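Local coordinates for PDZ domain protein (Parabacteroides distasonis, PDB 4L8N) that is of unknown function but binds magnesium and carries PDZ domains together with a DUF4136 domain, at residues T122-F127 / P299-K304; V282-M287 / V452-K457. One frame throughout, in Å; residues are numbered along the deposited sequence.

Interaction 1. Residues T122-F127 / P299-K304; sequences TNEQEF and PFKVSK
Phe-127 and Phe-300 meet where strands 123-135 and 298-309 run side by side in opposite directions. The backbone bonds come in pairs. Phe-127 and Phe-300 exchange two, with Phe-300 N to Phe-127 O at 2.8 Å. Gln-125 and Val-302 exchange two more, with Val-302 N to Gln-125 O at 2.8 Å. Asn-123 and Lys-304 form the last pair; there Asn-123 N sits above the carbonyl plane of Lys-304, 37° out of it. Glu-124/Ser-303 and Glu-126/Lys-301 are the non-hydrogen-bonded pairs between.

Apolar contacts gather on the face of Asn-123, Gln-125 and Phe-127. With CG between the backbone N and the carbonyl carbon (chi1 61°), the Phe-127 ring comes to lie against Phe-300 CB. Phe-300 CB stands over one ring face, 3.8 Å from the centroid of the Phe-127 ring, a CH-pi contact. The two ring planes are nearly parallel but slid apart, with little overlap. Val-302 CG2 meets the ring edge in plane, 3.4 Å from Phe-127 CE1. An alanine in place of Phe-127 would probably leave Phe-300 CB and Val-302 CG2 without their ring partner and open a gap on this face.

Polar side chains complete the contact. Gln-125 NE2 donates to Asn-123 OD1 at 2.9 Å. A water donates to that same oxygen and to Val-302 O. Asn-123 ND2 bonds to Leu-119 O. On the other face Lys-301 NZ forms a salt bridge with Glu-124 OE2, its hydrogen bond weak at 3.3 Å, and Glu-126 pairs with Lys-457. This is a regular antiparallel ladder inside a large mixed sheet.

Interaction 2. Residues V282-M287 / V452-K457; sequences VPLMCM and VTVEIK
Met-287, a selenomethionine, reaches from segment 282-287 to strand 438-456. It is the main bump of the contact. Its side chain enters the hollow between Val-454 and Ile-456, two side chains that both point toward the helix segment. The chain is extended at chi2 and then bends at chi3 (71°), which sets the methyl CE against the strand backbone. CE lies 3.4 Å from Val-454 O and 4.0 Å from Ile-456 CG1.

The walls of the hollow touch different parts of the bump. On one side Val-454 CG1 lies 4.2 Å from Met-287 SE, and the two side chains cross at about a right angle. On the other side Ile-456 CD1 packs on the root of the chain, 3.7 Å from Met-287 CB. The strand thus meets Met-287 at its base, its selenium and its tip. Leu-284, three residues earlier, adds a looser touch: its CD2 is 4.5 Å from Val-454 CG1.

Tyr-48 also touches Met-287, and Phe-300 of strand 298-309 packs on both Leu-284 and Ile-456. Phe-218 of the second subunit packs on Leu-284 and Val-454. Val-454 O, beside the methyl, accepts a hydrogen bond from Lys-47 NZ.

No hydrogen bond or salt bridge joins the two segments. Between them the contact is buried van der Waals packing, mostly apolar, with one methyl against a carbonyl oxygen, so the fit depends on the shapes of Met-287, Val-454 and Ile-456.

In the fold
The centres of interactions 1 and 2 lie about 11 Å apart, both close to the centre of the folded chain. Their segments alternate in sequence: 122-127, 282-287, 299-304, then 452-457 at the C-terminus. Strands 123-135, 298-309 and 438-456 are consecutive neighbours in the mixed sheet. Interaction 1 joins the first two; interaction 2 sets helix 274-285 against the third. The contacts touch directly. Lys-301 N probably bonds to Glu-455 O, and Phe-300 CE2 packs on Ile-456 CG1. The C-terminal strand is thereby tied to parts of the chain far from it in sequence. Both contacts also touch the second subunit, so this central region contributes to the dimer contact.

Interaction 1. Residues T122-F127 / P299-K304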
loop_
_atom_site.group_PDB
_atom_site.type_symbol
_atom_site.label_atom_id
_atom_site.label_comp_id
_atom_site.label_asym_id
_atom_site.label_seq_id
_atom_site.Cartn_x
_atom_site.Cartn_y
_atom_site.Cartn_z
ATOM N N THR A 122 18.896 26.528 -9.585
ATOM C CA THR A 122 17.509 26.940 -9.857
ATOM C C THR A 122 16.710 25.918 -10.626
ATOM O O THR A 122 16.752 25.888 -11.860
ATOM C CB THR A 122 17.529 28.269 -10.620
ATOM O OG1 THR A 122 18.435 29.164 -9.957
ATOM C CG2 THR A 122 16.129 28.894 -10.792
ATOM N N ASN A 123 15.915 25.129 -9.900
ATOM C CA ASN A 123 15.067 24.106 -10.515
ATOM C C ASN A 123 13.889 23.736 -9.636
ATOM O O ASN A 123 13.848 24.080 -8.453
ATOM C CB ASN A 123 15.875 22.829 -10.875
ATOM C CG ASN A 123 16.432 22.056 -9.703
ATOM O OD1 ASN A 123 15.729 21.297 -9.018
ATOM N ND2 ASN A 123 17.731 22.166 -9.506
ATOM N N GLU A 124 12.953 22.979 -10.224
ATOM C CA GLU A 124 11.775 22.450 -9.556
ATOM C C GLU A 124 11.674 20.972 -9.816
ATOM O O GLU A 124 11.773 20.529 -10.954
ATOM C CB GLU A 124 10.491 23.147 -10.012
ATOM C CG GLU A 124 10.383 24.607 -9.634
ATOM C CD GLU A 124 9.404 25.320 -10.538
ATOM O OE1 GLU A 124 9.524 25.172 -11.777
ATOM O OE2 GLU A 124 8.495 25.998 -10.006
ATOM N N GLN A 125 11.446 20.202 -8.762
ATOM C CA GLN A 125 11.297 18.764 -8.871
ATOM C C GLN A 125 10.154 18.293 -7.971
ATOM O O GLN A 125 9.809 18.963 -7.000
ATOM C CB GLN A 125 12.606 18.058 -8.521
ATOM C CG GLN A 125 13.678 18.178 -9.582
ATOM C CD GLN A 125 14.954 17.556 -9.104
ATOM O OE1 GLN A 125 15.043 16.337 -8.933
ATOM N NE2 GLN A 125 15.963 18.385 -8.851
ATOM N N GLU A 126 9.543 17.170 -8.340
ATOM C CA GLU A 126 8.439 16.511 -7.662
ATOM C C GLU A 126 8.830 15.105 -7.355
ATOM O O GLU A 126 9.627 14.510 -8.090
ATOM C CB GLU A 126 7.186 16.492 -8.548
ATOM C CG GLU A 126 6.428 17.802 -8.667
ATOM C CD GLU A 126 5.529 17.915 -9.889
ATOM O OE1 GLU A 126 5.633 17.061 -10.803
ATOM O OE2 GLU A 126 4.750 18.894 -9.954
ATOM N N PHE A 127 8.261 14.561 -6.281
ATOM C CA PHE A 127 8.428 13.177 -5.846
ATOM C C PHE A 127 7.213 12.745 -5.005
ATOM O O PHE A 127 6.494 13.590 -4.459
ATOM C CB PHE A 127 9.733 12.965 -5.096
ATOM C CG PHE A 127 9.914 13.749 -3.824
ATOM C CD1 PHE A 127 10.444 15.038 -3.850
ATOM C CD2 PHE A 127 9.673 13.158 -2.586
ATOM C CE1 PHE A 127 10.657 15.745 -2.662
ATOM C CE2 PHE A 127 9.896 13.866 -1.399
ATOM C CZ PHE A 127 10.385 15.154 -1.446
ATOM N N PRO A 299 2.237 13.522 -2.505
ATOM C CA PRO A 299 2.978 14.289 -3.512
ATOM C C PRO A 299 3.698 15.523 -2.917
ATOM O O PRO A 299 3.065 16.358 -2.244
ATOM C CB PRO A 299 1.869 14.712 -4.480
ATOM C CG PRO A 299 0.677 14.888 -3.639
ATOM C CD PRO A 299 0.817 13.936 -2.471
ATOM N N PHE A 300 5.018 15.653 -3.194
ATOM C CA PHE A 300 5.858 16.787 -2.786
ATOM C C PHE A 300 6.468 17.496 -3.978
ATOM O O PHE A 300 6.784 16.860 -4.984
ATOM C CB PHE A 300 7.006 16.351 -1.875
ATOM C CG PHE A 300 6.623 15.690 -0.580
ATOM C CD1 PHE A 300 6.378 14.324 -0.525
ATOM C CD2 PHE A 300 6.557 16.425 0.601
ATOM C CE1 PHE A 300 6.041 13.711 0.686
ATOM C CE2 PHE A 300 6.250 15.810 1.807
ATOM C CZ PHE A 300 5.990 14.456 1.843
ATOM N N LYS A 301 6.700 18.810 -3.827
ATOM C CA LYS A 301 7.335 19.687 -4.792
ATOM C C LYS A 301 8.451 20.496 -4.096
ATOM O O LYS A 301 8.187 21.201 -3.115
ATOM C CB LYS A 301 6.305 20.614 -5.459
ATOM C CG LYS A 301 6.802 21.169 -6.791
ATOM C CD LYS A 301 5.993 22.360 -7.257
ATOM C CE LYS A 301 6.788 23.255 -8.175
ATOM N NZ LYS A 301 5.922 24.254 -8.856
ATOM N N VAL A 302 9.703 20.347 -4.597
ATOM C CA VAL A 302 10.902 21.065 -4.137
ATOM C C VAL A 302 11.279 22.117 -5.189
ATOM O O VAL A 302 11.572 21.769 -6.329
ATOM C CB VAL A 302 12.120 20.160 -3.816
ATOM C CG1 VAL A 302 13.217 20.967 -3.133
ATOM C CG2 VAL A 302 11.729 18.977 -2.958
ATOM N N SER A 303 11.247 23.384 -4.803
ATOM C CA SER A 303 11.591 24.529 -5.646
ATOM C C SER A 303 12.782 25.226 -5.048
ATOM O O SER A 303 12.665 25.816 -3.965
ATOM C CB SER A 303 10.418 25.499 -5.766
ATOM O OG SER A 303 9.277 24.870 -6.326
ATOM N N LYS A 304 13.950 25.120 -5.709
ATOM C CA LYS A 304 15.114 25.806 -5.186
ATOM C C LYS A 304 15.511 26.917 -6.151
ATOM O O LYS A 304 15.202 26.828 -7.337
ATOM C CB LYS A 304 16.261 24.837 -4.845
ATOM C CG LYS A 304 17.030 24.207 -5.987
ATOM C CD LYS A 304 18.245 23.518 -5.390
ATOM C CE LYS A 304 19.092 22.816 -6.406
ATOM N NZ LYS A 304 20.378 22.352 -5.814
HETATM O O HOH W 1 14.526 21.034 -6.572
#

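Interaction 2. Residues V282-M287 / V452-K457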
loop_
_atom_site.group_PDB
_atom_site.type_symbol
_atom_site.label_atom_id
_atom_site.label_comp_id
_atom_site.label_asym_id
_atom_site.label_seq_id
_atom_site.Cartn_x
_atom_site.Cartn_y
_atom_site.Cartn_z
ATOM N N VAL A 282 11.151 11.204 8.600
ATOM C CA VAL A 282 10.395 11.813 9.716
ATOM C C VAL A 282 9.945 13.267 9.313
ATOM O O VAL A 282 8.744 13.562 9.449
ATOM C CB VAL A 282 11.161 11.813 11.082
ATOM C CG1 VAL A 282 10.634 12.889 12.041
ATOM C CG2 VAL A 282 11.116 10.439 11.739
ATOM N N PRO A 283 10.851 14.156 8.793
ATOM C CA PRO A 283 10.402 15.520 8.417
ATOM C C PRO A 283 9.372 15.547 7.270
ATOM O O PRO A 283 8.502 16.413 7.264
ATOM C CB PRO A 283 11.702 16.236 8.010
ATOM C CG PRO A 283 12.810 15.405 8.548
ATOM C CD PRO A 283 12.310 14.004 8.571
ATOM N N LEU A 284 9.456 14.618 6.313
ATOM C CA LEU A 284 8.482 14.550 5.210
ATOM C C LEU A 284 7.124 14.011 5.717
ATOM O O LEU A 284 6.080 14.581 5.398
ATOM C CB LEU A 284 8.998 13.684 4.044
ATOM C CG LEU A 284 10.268 14.123 3.334
ATOM C CD1 LEU A 284 10.781 13.002 2.454
ATOM C CD2 LEU A 284 10.060 15.423 2.520
HETATM N N MSE A 285 7.153 12.933 6.532
HETATM C CA MSE A 285 5.982 12.305 7.164
HETATM C C MSE A 285 5.215 13.259 8.078
HETATM O O MSE A 285 3.985 13.265 8.050
HETATM C CB MSE A 285 6.428 11.091 7.986
HETATM C CG MSE A 285 6.802 9.905 7.133
HETATM SE SE MSE A 285 7.673 8.501 8.117
HETATM C CE MSE A 285 6.204 7.981 9.136
ATOM N N CYS A 286 5.929 14.061 8.886
ATOM C CA CYS A 286 5.298 14.984 9.836
ATOM C C CYS A 286 4.778 16.268 9.198
ATOM O O CYS A 286 4.084 17.029 9.886
ATOM C CB CYS A 286 6.231 15.286 10.994
ATOM S SG CYS A 286 6.550 13.849 12.041
HETATM N N MSE A 287 5.028 16.495 7.891
HETATM C CA MSE A 287 4.469 17.679 7.213
HETATM C C MSE A 287 2.935 17.578 7.164
HETATM O O MSE A 287 2.253 18.591 6.976
HETATM C CB MSE A 287 5.057 17.849 5.812
HETATM C CG MSE A 287 6.311 18.702 5.819
HETATM SE SE MSE A 287 7.164 18.906 4.082
HETATM C CE MSE A 287 5.902 19.975 3.331
ATOM N N VAL A 452 14.697 27.586 -0.733
ATOM C CA VAL A 452 14.182 26.231 -0.951
ATOM C C VAL A 452 12.772 26.184 -0.363
ATOM O O VAL A 452 12.594 26.526 0.805
ATOM C CB VAL A 452 15.039 25.073 -0.384
ATOM C CG1 VAL A 452 14.461 23.730 -0.805
ATOM C CG2 VAL A 452 16.485 25.173 -0.820
ATOM N N THR A 453 11.790 25.777 -1.165
ATOM C CA THR A 453 10.414 25.560 -0.751
ATOM C C THR A 453 10.128 24.076 -0.916
ATOM O O THR A 453 10.304 23.527 -2.003
ATOM C CB THR A 453 9.469 26.456 -1.551
ATOM O OG1 THR A 453 9.695 27.805 -1.148
ATOM C CG2 THR A 453 7.999 26.090 -1.360
ATOM N N VAL A 454 9.766 23.409 0.182
ATOM C CA VAL A 454 9.370 21.987 0.174
ATOM C C VAL A 454 7.910 22.016 0.551
ATOM O O VAL A 454 7.567 22.402 1.678
ATOM C CB VAL A 454 10.230 21.059 1.049
ATOM C CG1 VAL A 454 9.787 19.598 0.896
ATOM C CG2 VAL A 454 11.711 21.209 0.698
ATOM N N GLU A 455 7.046 21.764 -0.435
ATOM C CA GLU A 455 5.602 21.868 -0.261
ATOM C C GLU A 455 4.863 20.563 -0.594
ATOM O O GLU A 455 5.268 19.850 -1.508
ATOM C CB GLU A 455 5.113 22.967 -1.206
ATOM C CG GLU A 455 3.779 23.592 -0.846
ATOM C CD GLU A 455 3.202 24.543 -1.883
ATOM O OE1 GLU A 455 3.984 25.109 -2.684
ATOM O OE2 GLU A 455 1.962 24.729 -1.881
ATOM N N ILE A 456 3.757 20.263 0.118
ATOM C CA ILE A 456 2.900 19.143 -0.257
ATOM C C ILE A 456 1.973 19.744 -1.307
ATOM O O ILE A 456 1.304 20.742 -1.014
ATOM C CB ILE A 456 2.179 18.459 0.936
ATOM C CG1 ILE A 456 3.175 17.566 1.679
ATOM C CG2 ILE A 456 0.959 17.648 0.464
ATOM C CD1 ILE A 456 2.779 17.100 2.955
ATOM N N LYS A 457 1.988 19.178 -2.541
ATOM C CA LYS A 457 1.225 19.646 -3.725
ATOM C C LYS A 457 -0.248 19.997 -3.397
ATOM O O LYS A 457 -0.996 19.102 -2.947
ATOM C CB LYS A 457 1.289 18.621 -4.878
ATOM C CG LYS A 457 2.673 18.518 -5.532
ATOM C CD LYS A 457 2.626 17.998 -6.967
ATOM C CE LYS A 457 2.138 19.047 -7.944
ATOM N NZ LYS A 457 2.045 18.514 -9.328
ATOM O OXT LYS A 457 -0.611 21.192 -3.526
#